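Local coordinates for protein 1,3-alpha-isomaltosidase (Kribbella flavida DSM 17836, PDB 5X3I) that hydrolyses the alpha-1,3-glucosidic linkages of a cyclic tetrasaccharide derived from starch, releasing isomaltose inside the cell, at residues Q397-S402 with Q437-D442. The protein carries 1 engineered substitution. Numbering follows the deposited sequence.
Sequences QKTEFS and QALMPD. With SO4 (sulfate ion), chain D.
Gln397 and Leu439 pair through their backbones in both directions, forming one antiparallel hydrogen-bonded bridge between two loops, an instance of how a single bridge can fasten irregular chain without a sheet. Gln397 N gives a nearly straight bond to Leu439 O (2.8 Å, N-H...O 165°), and Leu439 N returns one to Gln397 O at 2.9 Å. Two residues on, Thr399 turns its side chain to 437-442 and uses both branches. With chi1 at 55°, OG1 sits between the backbone N and carbonyl carbon and donates to Gln437 O at 2.6 Å, arriving from above the carbonyl plane; Arg429 NE also bonds that oxygen. The methyl CG2 lies 3.6 Å from Leu439 CG, the two side chains crossing at about a right angle. Replacing Thr399 by an alanine removes OG1 and CG2, which would probably deprive Gln437 O of the hydroxyl donor and open a gap beside the Leu439 isobutyl group. In the TIM-barrel domain, 397-402 follows barrel strand 388-393 and leads into helix 404-415, while 437-442 lies between that helix and helix 446-454. The Gln397 side chain, bent at chi2, leads away from the bridge to pack on both helices, its NE2 bonding Val406 O.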
loop_
_atom_site.group_PDB
_atom_site.type_symbol
_atom_site.label_atom_id
_atom_site.label_comp_id
_atom_site.label_asym_id
_atom_site.label_seq_id
_atom_site.Cartn_x
_atom_site.Cartn_y
_atom_site.Cartn_z
ATOM N N GLN A 397 5.069 -14.236 11.564
ATOM C CA GLN A 397 5.908 -15.222 12.209
ATOM C C GLN A 397 5.628 -16.603 11.625
ATOM O O GLN A 397 4.570 -17.174 11.872
ATOM C CB GLN A 397 5.660 -15.226 13.709
ATOM C CG GLN A 397 6.629 -16.074 14.494
ATOM C CD GLN A 397 8.004 -15.432 14.573
ATOM O OE1 GLN A 397 8.143 -14.243 14.341
ATOM N NE2 GLN A 397 9.016 -16.224 14.882
ATOM N N LYS A 398 6.590 -17.131 10.876
ATOM C CA LYS A 398 6.443 -18.414 10.201
ATOM C C LYS A 398 6.153 -19.539 11.182
ATOM O O LYS A 398 6.786 -19.645 12.229
ATOM C CB LYS A 398 7.694 -18.751 9.394
ATOM C CG LYS A 398 7.929 -17.863 8.190
ATOM C CD LYS A 398 9.032 -18.431 7.323
ATOM C CE LYS A 398 9.346 -17.529 6.154
ATOM N NZ LYS A 398 10.412 -18.082 5.295
ATOM N N THR A 399 5.125 -20.317 10.873
ATOM C CA THR A 399 4.770 -21.501 11.644
ATOM C C THR A 399 5.237 -22.838 11.056
ATOM O O THR A 399 5.037 -23.877 11.663
ATOM C CB THR A 399 3.261 -21.568 11.821
ATOM O OG1 THR A 399 2.640 -21.510 10.535
ATOM C CG2 THR A 399 2.804 -20.389 12.643
ATOM N N GLU A 400 5.853 -22.808 9.881
ATOM C CA GLU A 400 6.151 -24.039 9.153
ATOM C C GLU A 400 7.356 -24.790 9.715
ATOM O O GLU A 400 7.657 -25.894 9.281
ATOM C CB GLU A 400 6.372 -23.737 7.671
ATOM C CG GLU A 400 7.696 -23.073 7.375
ATOM C CD GLU A 400 7.652 -22.203 6.137
ATOM O OE1 GLU A 400 6.865 -21.235 6.121
ATOM O OE2 GLU A 400 8.404 -22.490 5.183
ATOM N N PHE A 401 8.049 -24.196 10.676
ATOM C CA PHE A 401 9.202 -24.851 11.274
ATOM C C PHE A 401 8.879 -25.401 12.648
ATOM O O PHE A 401 8.239 -24.737 13.451
ATOM C CB PHE A 401 10.379 -23.882 11.356
ATOM C CG PHE A 401 10.839 -23.395 10.024
ATOM C CD1 PHE A 401 11.701 -24.155 9.260
ATOM C CD2 PHE A 401 10.398 -22.187 9.527
ATOM C CE1 PHE A 401 12.124 -23.712 8.033
ATOM C CE2 PHE A 401 10.819 -21.738 8.300
ATOM C CZ PHE A 401 11.682 -22.501 7.551
ATOM N N SER A 402 9.313 -26.630 12.901
ATOM C CA SER A 402 9.101 -27.282 14.187
ATOM C C SER A 402 10.097 -26.830 15.237
ATOM O O SER A 402 9.804 -26.863 16.427
ATOM C CB SER A 402 9.191 -28.803 14.039
ATOM O OG SER A 402 8.486 -29.252 12.899
ATOM N N GLN A 437 0.251 -19.738 6.569
ATOM C CA GLN A 437 -0.152 -20.016 7.939
ATOM C C GLN A 437 0.714 -19.309 8.975
ATOM O O GLN A 437 0.741 -19.714 10.131
ATOM C CB GLN A 437 -0.110 -21.522 8.201
ATOM C CG GLN A 437 -0.873 -22.339 7.190
ATOM C CD GLN A 437 -2.348 -22.304 7.456
ATOM O OE1 GLN A 437 -2.833 -22.967 8.373
ATOM N NE2 GLN A 437 -3.076 -21.513 6.673
ATOM N N ALA A 438 1.388 -18.236 8.577
ATOM C CA ALA A 438 2.194 -17.473 9.523
ATOM C C ALA A 438 1.286 -16.712 10.485
ATOM O O ALA A 438 0.220 -16.265 10.093
ATOM C CB ALA A 438 3.122 -16.514 8.785
ATOM N N LEU A 439 1.707 -16.572 11.738
ATOM C CA LEU A 439 0.984 -15.736 12.708
ATOM C C LEU A 439 1.252 -14.252 12.479
ATOM O O LEU A 439 2.294 -13.884 11.951
ATOM C CB LEU A 439 1.380 -16.098 14.141
ATOM C CG LEU A 439 1.455 -17.592 14.436
ATOM C CD1 LEU A 439 1.856 -17.833 15.864
ATOM C CD2 LEU A 439 0.114 -18.242 14.130
ATOM N N MET A 440 0.310 -13.410 12.880
ATOM C CA MET A 440 0.503 -11.964 12.854
ATOM C C MET A 440 0.686 -11.448 14.271
ATOM O O MET A 440 -0.168 -11.683 15.112
ATOM C CB MET A 440 -0.689 -11.249 12.201
ATOM C CG MET A 440 -0.887 -11.494 10.705
ATOM S SD MET A 440 -2.373 -10.664 10.066
ATOM C CE MET A 440 -1.805 -8.972 9.945
ATOM N N PRO A 441 1.792 -10.734 14.544
ATOM C CA PRO A 441 1.891 -10.158 15.889
ATOM C C PRO A 441 0.794 -9.121 16.079
ATOM O O PRO A 441 0.477 -8.399 15.143
ATOM C CB PRO A 441 3.283 -9.511 15.903
ATOM C CG PRO A 441 3.543 -9.165 14.486
ATOM C CD PRO A 441 2.855 -10.250 13.653
ATOM N N ASP A 442 0.236 -9.008 17.269
ATOM C CA ASP A 442 -0.861 -8.082 17.383
ATOM C C ASP A 442 -0.273 -6.748 17.790
ATOM O O ASP A 442 -0.109 -6.454 18.964
ATOM C CB ASP A 442 -1.845 -8.615 18.434
ATOM C CG ASP A 442 -3.102 -7.784 18.571
ATOM O OD1 ASP A 442 -3.174 -6.655 18.068
ATOM O OD2 ASP A 442 -4.028 -8.285 19.230
HETATM S S SO4 D . 12.062 -28.133 11.022
HETATM O O1 SO4 D . 12.057 -27.044 11.991
HETATM O O2 SO4 D . 12.520 -29.341 11.698
HETATM O O3 SO4 D . 10.720 -28.336 10.484
HETATM O O4 SO4 D . 12.968 -27.808 9.926
#